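Local coordinates for protein Rv1364c/MT1410 (Mycobacterium tuberculosis, PDB 3KE6) that probably regulates a sigma factor, joining a manganese-binding, RsbU-like PP2C-type phosphatase domain to an RsbW-like anti-sigma-factor kinase domain, at residues A[40-44]-A[233-237]; A[184-190]-A[247-253]; A[301-305]-A[378-382]. All coordinates share one frame; numbering follows the deposited sequence.

Contact 1 of 3, residues A[40-44]-A[233-237]; sequences AEYLV and SDTLE
Glu41 and Ser233, with their CA atoms 7.0 Å apart, mark the closest backbone approach between strand 40-43 and helix 233-237. The two short axes come within 9.5 Å and run nearly parallel, at 20°, so the helix lies along the strand and side chains make most of the contact. Glu41 and Leu43, two residues apart, point toward the helix; Tyr42 between them points away. With CG anti to the backbone N (chi1 -164°) and the chain extended beyond it, Glu41 delivers its carboxylate to the helix surface. There Glu41 OE1 comes beside the start of the helical segment, 3.6 Å from Ser233 OG, a proximity rather than a bond. Glu41 OE2 sits 3.7 Å from the CD2 methyl of Leu236 and 3.1 Å from Glu237 OE2. The acid chains meet nearly perpendicular, with their carboxylate planes 37° apart. Glu237 is held within its own helix: Ser233 OG donates to its OE2 at 2.6 Å, on the syn side and somewhat out of the carboxylate plane. Two acids this close, one of them buried, would be expected to repel unless nearby positive charge or a shared proton eases it. Farther along, the contact turns apolar, as Leu43 CD1 meets Leu236 CD2 at 3.4 Å, the leucine branches lying side by side and heading opposite ways. Arg390 of strand 376-391 touches Glu41 and Ser233, and its NH2 forms a long, weak ion pair with Glu237. Helix 227-241 thus packs on a face of the phosphatase-domain sheet where strand 36-43 runs beside strand 249-256; Leu236 also rests on Val249 and Leu251, and helix 198-212 covers Thr235 on another side of the helix.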
# COMPACT_ATOMS: atom_id res chain seq x y z
N ALA A 40 -0.34 7.05 1.95
CA ALA A 40 0.20 7.26 3.28
C ALA A 40 0.97 8.58 3.36
O ALA A 40 1.80 8.88 2.51
CB ALA A 40 1.12 6.12 3.67
N GLU A 41 0.69 9.33 4.42
CA GLU A 41 1.34 10.60 4.68
C GLU A 41 1.67 10.72 6.17
O GLU A 41 0.89 10.27 7.01
CB GLU A 41 0.41 11.72 4.26
CG GLU A 41 1.10 13.06 4.12
CD GLU A 41 0.42 13.95 3.09
OE1 GLU A 41 0.16 13.48 1.95
OE2 GLU A 41 0.16 15.13 3.43
N TYR A 42 2.81 11.32 6.49
CA TYR A 42 3.19 11.46 7.88
C TYR A 42 4.14 12.62 8.17
O TYR A 42 4.87 13.08 7.30
CB TYR A 42 3.81 10.16 8.37
CG TYR A 42 5.15 9.81 7.77
CD1 TYR A 42 5.25 9.35 6.46
CD2 TYR A 42 6.32 9.92 8.51
CE1 TYR A 42 6.48 9.03 5.90
CE2 TYR A 42 7.55 9.59 7.95
CZ TYR A 42 7.63 9.15 6.65
OH TYR A 42 8.85 8.83 6.10
N LEU A 43 4.08 13.07 9.42
CA LEU A 43 4.95 14.12 9.94
C LEU A 43 5.55 13.62 11.25
O LEU A 43 4.94 12.80 11.96
CB LEU A 43 4.15 15.38 10.21
CG LEU A 43 3.41 15.98 9.02
CD1 LEU A 43 2.14 15.20 8.71
CD2 LEU A 43 3.09 17.44 9.28
N VAL A 44 6.74 14.11 11.55
CA VAL A 44 7.47 13.69 12.75
C VAL A 44 7.74 14.93 13.61
O VAL A 44 8.41 15.85 13.15
CB VAL A 44 8.77 12.97 12.35
CG1 VAL A 44 9.80 13.05 13.44
CG2 VAL A 44 8.48 11.51 12.00
N SER A 233 -3.91 13.47 1.07
CA SER A 233 -3.09 14.66 1.02
C SER A 233 -3.84 15.91 1.51
O SER A 233 -3.38 16.60 2.43
CB SER A 233 -2.60 14.85 -0.43
OG SER A 233 -1.44 15.65 -0.49
N ASP A 234 -5.01 16.18 0.94
CA ASP A 234 -5.69 17.46 1.18
C ASP A 234 -6.30 17.56 2.57
O ASP A 234 -6.25 18.63 3.20
CB ASP A 234 -6.76 17.73 0.11
CG ASP A 234 -6.17 17.99 -1.25
OD1 ASP A 234 -5.07 18.58 -1.32
OD2 ASP A 234 -6.79 17.60 -2.26
N THR A 235 -6.87 16.47 3.05
CA THR A 235 -7.31 16.38 4.43
C THR A 235 -6.21 16.85 5.37
O THR A 235 -6.41 17.78 6.16
CB THR A 235 -7.69 14.95 4.81
OG1 THR A 235 -9.03 14.69 4.39
CG2 THR A 235 -7.58 14.75 6.30
N LEU A 236 -5.05 16.21 5.26
CA LEU A 236 -3.98 16.44 6.24
C LEU A 236 -3.41 17.87 6.19
O LEU A 236 -3.11 18.45 7.23
CB LEU A 236 -2.86 15.41 6.07
CG LEU A 236 -1.83 15.35 7.21
CD1 LEU A 236 -1.49 13.92 7.57
CD2 LEU A 236 -0.56 16.15 6.86
N GLU A 237 -3.29 18.42 4.99
CA GLU A 237 -2.67 19.74 4.79
C GLU A 237 -3.60 20.92 5.10
O GLU A 237 -3.13 21.99 5.48
CB GLU A 237 -2.07 19.84 3.38
CG GLU A 237 -0.90 18.85 3.17
CD GLU A 237 -0.63 18.52 1.70
OE1 GLU A 237 -0.42 19.47 0.90
OE2 GLU A 237 -0.61 17.30 1.36

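Contact 2 of 3, residues A[184-190]-A[247-253]; sequences LFYTDGL and DDVTLLA. With MN (manganese (II) ion), chain F.
Leu184 faces Ala253 in an antiparallel, non-hydrogen-bonded pair, its CG 4.1 Å from the Ala253 CB. Phe185 and Leu252 form the hydrogen-bonded pair that follows: Phe185 N gives to Leu252 O at 2.9 Å, and Leu252 N returns a straighter bond to Phe185 O at 2.7 Å. Tyr186 sits opposite Leu251 in a non-hydrogen-bonded pair, its CB near the leucine CD1, while its ring leads away and its hydroxyl bonds to Pro143 O. Just past the strand, at Thr187, the side chain takes over from the backbone. Its N still donates to Thr250 O, but Thr187 OG1, placed between the backbone N and the carbonyl carbon (chi1 46°), accepts a weak bond from Thr250 N at 2.9 Å. Asp54 takes hydrogen bonds from both threonine hydroxyls, tying them together. A type I turn from Thr187 to Leu190 then carries Asp188 to the metal: its OD1 binds manganese at 2.2 Å, while OD2 accepts a hydrogen bond from a metal-bound water. Asp247 OD2 binds the same ion at 1.9 Å, its carboxylate plane 47° from that of Asp188. Gly189 passes close to the other segment, its CA 3.3 Å from Asp248 O in a CA-H...O contact. Leu190 closes the turn, CD1 against Val249 CG1 at 3.8 Å. The ion ties together the loops at the ends of two adjacent strands; Asp71 and three waters complete its six ligands. A second manganese lies near Asp247, consistent with the acidic two-metal centre of PP2C-type phosphatases, where metal-bound water is thought to attack the phosphate ester.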
# COMPACT_ATOMS: atom_id res chain seq x y z
N LEU A 184 -9.85 5.56 6.73
CA LEU A 184 -8.68 6.35 7.12
C LEU A 184 -8.16 6.00 8.53
O LEU A 184 -8.74 6.38 9.53
CB LEU A 184 -9.00 7.84 7.03
CG LEU A 184 -9.12 8.48 5.63
CD1 LEU A 184 -10.24 7.87 4.77
CD2 LEU A 184 -9.33 9.98 5.72
N PHE A 185 -7.05 5.28 8.57
CA PHE A 185 -6.31 5.05 9.80
C PHE A 185 -5.46 6.30 10.07
O PHE A 185 -4.83 6.83 9.14
CB PHE A 185 -5.38 3.83 9.63
CG PHE A 185 -6.08 2.49 9.76
CD1 PHE A 185 -5.52 1.47 10.52
CD2 PHE A 185 -7.29 2.24 9.13
CE1 PHE A 185 -6.17 0.23 10.65
CE2 PHE A 185 -7.94 1.02 9.27
CZ PHE A 185 -7.38 0.02 10.04
N TYR A 186 -5.40 6.74 11.32
CA TYR A 186 -4.63 7.94 11.69
C TYR A 186 -4.14 7.83 13.15
O TYR A 186 -4.65 7.02 13.92
CB TYR A 186 -5.52 9.19 11.56
CG TYR A 186 -6.71 9.06 12.44
CD1 TYR A 186 -6.70 9.57 13.73
CD2 TYR A 186 -7.79 8.32 12.04
CE1 TYR A 186 -7.79 9.39 14.57
CE2 TYR A 186 -8.89 8.14 12.86
CZ TYR A 186 -8.88 8.68 14.12
OH TYR A 186 -9.96 8.48 14.94
N THR A 187 -3.19 8.68 13.52
CA THR A 187 -2.75 8.76 14.90
C THR A 187 -3.35 9.99 15.55
O THR A 187 -3.84 10.89 14.85
CB THR A 187 -1.21 8.79 15.05
OG1 THR A 187 -0.65 9.72 14.11
CG2 THR A 187 -0.64 7.41 14.83
N ASP A 188 -3.30 10.03 16.88
CA ASP A 188 -3.92 11.09 17.67
C ASP A 188 -3.35 12.47 17.37
O ASP A 188 -3.97 13.50 17.68
CB ASP A 188 -3.86 10.77 19.18
CG ASP A 188 -2.43 10.63 19.74
OD1 ASP A 188 -1.44 10.91 19.02
OD2 ASP A 188 -2.30 10.22 20.91
N GLY A 189 -2.16 12.50 16.77
CA GLY A 189 -1.56 13.76 16.35
C GLY A 189 -2.42 14.51 15.36
O GLY A 189 -2.38 15.73 15.31
N LEU A 190 -3.21 13.78 14.59
CA LEU A 190 -4.05 14.39 13.57
C LEU A 190 -5.20 15.17 14.18
O LEU A 190 -5.58 16.22 13.68
CB LEU A 190 -4.59 13.32 12.62
CG LEU A 190 -5.24 13.79 11.32
CD1 LEU A 190 -4.36 14.78 10.53
CD2 LEU A 190 -5.56 12.57 10.49
N ASP A 247 2.57 16.62 17.87
CA ASP A 247 2.90 15.21 18.12
C ASP A 247 3.37 14.65 16.77
O ASP A 247 3.53 15.40 15.79
CB ASP A 247 1.66 14.46 18.67
CG ASP A 247 2.00 13.06 19.27
OD1 ASP A 247 3.20 12.71 19.29
OD2 ASP A 247 1.08 12.29 19.69
N ASP A 248 3.62 13.35 16.70
CA ASP A 248 3.76 12.68 15.43
C ASP A 248 2.38 12.63 14.78
O ASP A 248 1.37 12.58 15.48
CB ASP A 248 4.30 11.27 15.63
CG ASP A 248 5.70 11.26 16.19
OD1 ASP A 248 6.58 11.91 15.60
OD2 ASP A 248 5.92 10.59 17.22
N VAL A 249 2.34 12.66 13.44
CA VAL A 249 1.09 12.55 12.70
C VAL A 249 1.25 11.55 11.55
O VAL A 249 2.21 11.61 10.77
CB VAL A 249 0.57 13.91 12.13
CG1 VAL A 249 -0.84 13.75 11.53
CG2 VAL A 249 0.55 14.96 13.22
N THR A 250 0.30 10.62 11.47
CA THR A 250 0.36 9.56 10.51
C THR A 250 -1.04 9.34 10.03
O THR A 250 -1.96 9.22 10.84
CB THR A 250 0.89 8.25 11.14
OG1 THR A 250 2.06 8.53 11.91
CG2 THR A 250 1.22 7.22 10.06
N LEU A 251 -1.20 9.35 8.71
CA LEU A 251 -2.50 9.10 8.09
C LEU A 251 -2.30 8.05 6.98
O LEU A 251 -1.41 8.17 6.14
CB LEU A 251 -3.08 10.40 7.55
CG LEU A 251 -4.35 10.30 6.72
CD1 LEU A 251 -5.49 9.64 7.48
CD2 LEU A 251 -4.73 11.69 6.27
N LEU A 252 -3.10 7.00 7.04
CA LEU A 252 -2.96 5.88 6.13
C LEU A 252 -4.33 5.59 5.60
O LEU A 252 -5.20 5.19 6.36
CB LEU A 252 -2.40 4.66 6.85
CG LEU A 252 -2.40 3.38 6.03
CD1 LEU A 252 -1.36 3.45 4.88
CD2 LEU A 252 -2.15 2.21 6.96
N ALA A 253 -4.52 5.82 4.30
CA ALA A 253 -5.86 5.78 3.71
C ALA A 253 -5.89 4.73 2.64
O ALA A 253 -4.91 4.53 1.93
CB ALA A 253 -6.20 7.12 3.13
MN MN F . 0.56 10.43 19.86
O HOH W 1 -0.11 10.79 21.94
O HOH W 2 2.66 10.71 20.52
O HOH W 3 1.21 10.64 17.75

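Contact 3 of 3, residues A[301-305]-A[378-382]; sequences AISEF and TATLT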
# COMPACT_ATOMS: atom_id res chain seq x y z
N ALA A 301 11.41 -3.46 -19.75
CA ALA A 301 11.65 -4.93 -19.83
C ALA A 301 10.83 -5.54 -20.95
O ALA A 301 11.35 -6.21 -21.82
CB ALA A 301 11.33 -5.62 -18.51
N ILE A 302 9.55 -5.28 -20.93
CA ILE A 302 8.63 -5.94 -21.85
C ILE A 302 8.86 -5.48 -23.26
O ILE A 302 8.83 -6.31 -24.18
CB ILE A 302 7.17 -5.74 -21.40
CG1 ILE A 302 6.99 -6.43 -20.03
CG2 ILE A 302 6.20 -6.29 -22.41
CD1 ILE A 302 5.56 -6.72 -19.68
N SER A 303 9.13 -4.19 -23.44
CA SER A 303 9.45 -3.66 -24.75
C SER A 303 10.65 -4.41 -25.32
O SER A 303 10.68 -4.78 -26.48
CB SER A 303 9.74 -2.16 -24.63
OG SER A 303 10.00 -1.58 -25.91
N GLU A 304 11.65 -4.68 -24.48
CA GLU A 304 12.85 -5.34 -24.98
C GLU A 304 12.57 -6.81 -25.31
O GLU A 304 13.11 -7.34 -26.31
CB GLU A 304 14.03 -5.16 -24.01
CG GLU A 304 14.77 -3.81 -24.18
CD GLU A 304 15.35 -3.58 -25.59
OE1 GLU A 304 16.43 -4.15 -25.91
OE2 GLU A 304 14.75 -2.80 -26.38
N PHE A 305 11.71 -7.45 -24.53
CA PHE A 305 11.30 -8.82 -24.81
C PHE A 305 10.61 -8.89 -26.16
O PHE A 305 10.84 -9.81 -26.93
CB PHE A 305 10.32 -9.34 -23.77
CG PHE A 305 10.91 -9.59 -22.41
CD1 PHE A 305 12.26 -9.75 -22.22
CD2 PHE A 305 10.05 -9.71 -21.29
CE1 PHE A 305 12.76 -10.00 -20.95
CE2 PHE A 305 10.55 -9.96 -20.01
CZ PHE A 305 11.91 -10.10 -19.84
N THR A 378 9.73 -18.10 -24.05
CA THR A 378 8.97 -17.32 -23.05
C THR A 378 9.91 -16.49 -22.17
O THR A 378 10.87 -17.00 -21.60
CB THR A 378 8.17 -18.25 -22.12
OG1 THR A 378 7.29 -19.08 -22.89
CG2 THR A 378 7.39 -17.46 -21.11
N ALA A 379 9.64 -15.20 -22.08
CA ALA A 379 10.37 -14.27 -21.21
C ALA A 379 9.39 -13.79 -20.17
O ALA A 379 8.31 -13.39 -20.53
CB ALA A 379 10.90 -13.11 -21.99
N THR A 380 9.74 -13.87 -18.90
CA THR A 380 8.80 -13.48 -17.84
C THR A 380 9.41 -12.44 -16.94
O THR A 380 10.63 -12.31 -16.85
CB THR A 380 8.44 -14.66 -16.95
OG1 THR A 380 9.64 -15.13 -16.30
CG2 THR A 380 7.81 -15.79 -17.77
N LEU A 381 8.55 -11.71 -16.25
CA LEU A 381 9.01 -10.83 -15.19
C LEU A 381 8.06 -10.78 -14.03
O LEU A 381 6.87 -10.96 -14.20
CB LEU A 381 9.28 -9.43 -15.72
CG LEU A 381 8.15 -8.58 -16.26
CD1 LEU A 381 7.18 -8.13 -15.13
CD2 LEU A 381 8.77 -7.36 -16.95
N THR A 382 8.62 -10.61 -12.85
CA THR A 382 7.83 -10.34 -11.66
C THR A 382 8.42 -9.09 -11.05
O THR A 382 9.62 -9.06 -10.73
CB THR A 382 7.92 -11.46 -10.66
OG1 THR A 382 7.67 -12.70 -11.31
CG2 THR A 382 6.93 -11.26 -9.58
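Phe305 and Ala379 bring the backbones closest, CA to CA 6.6 Å, where helix 301-305 runs antiparallel to strand 378-382 with the two axes 9.5 Å apart. The contact is largely apolar, made by one side of the helix and the alternate strand residues Ala379 and Leu381, whose side chains point toward it. Ala379 sets its methyl squarely on the Phe305 ring: CB stands 3.4 Å from the ring centroid and 7° off the normal, a CH-pi contact over the face. The ring is laid flat between strand and helix, for its opposite face has Ala301 O, one turn earlier, 3.5 Å above the plane toward the rim. Leu381 reaches the helix through a single methyl. With CG lodged between its backbone N and carbonyl carbon (chi1 65°), Leu381 CD2 is brought to 3.5 Å from Ala301 CB and 3.7 Å from Ile302 CG1, the isoleucine chain lying across it. This is helix-on-sheet packing in the histidine kinase-like ATPase domain, whose layered alpha/beta fold sets helices against one face of a sheet. Strands 333-340 and 367-373 bond to the two edges of strand 376-391; helix 273-288 packs on Ile302, and helix 358-362 touches Phe305.

In the fold
All three contacts are buried, yet they serve two domains. Contacts 1 and 2 are neighbours in the phosphatase domain, their centres 8 Å apart: strand 36-43 bonds to strand 249-256, with Leu43 and Glu41 paired to Val249 and Leu251, so the helix of contact 1 packs on the sheet to which both strands of contact 2 belong. Contact 3 lies about 37 to 40 Å away, centre to centre, on the opposite side of the chain's centre, in the kinase-like domain, though strand 376-391 reaches back to run beside strand 36-43. The chemistry follows place: backbone bonds and metal ligation in contact 2, mixed acidic and apolar packing in contact 1, hydrocarbon packing in contact 3.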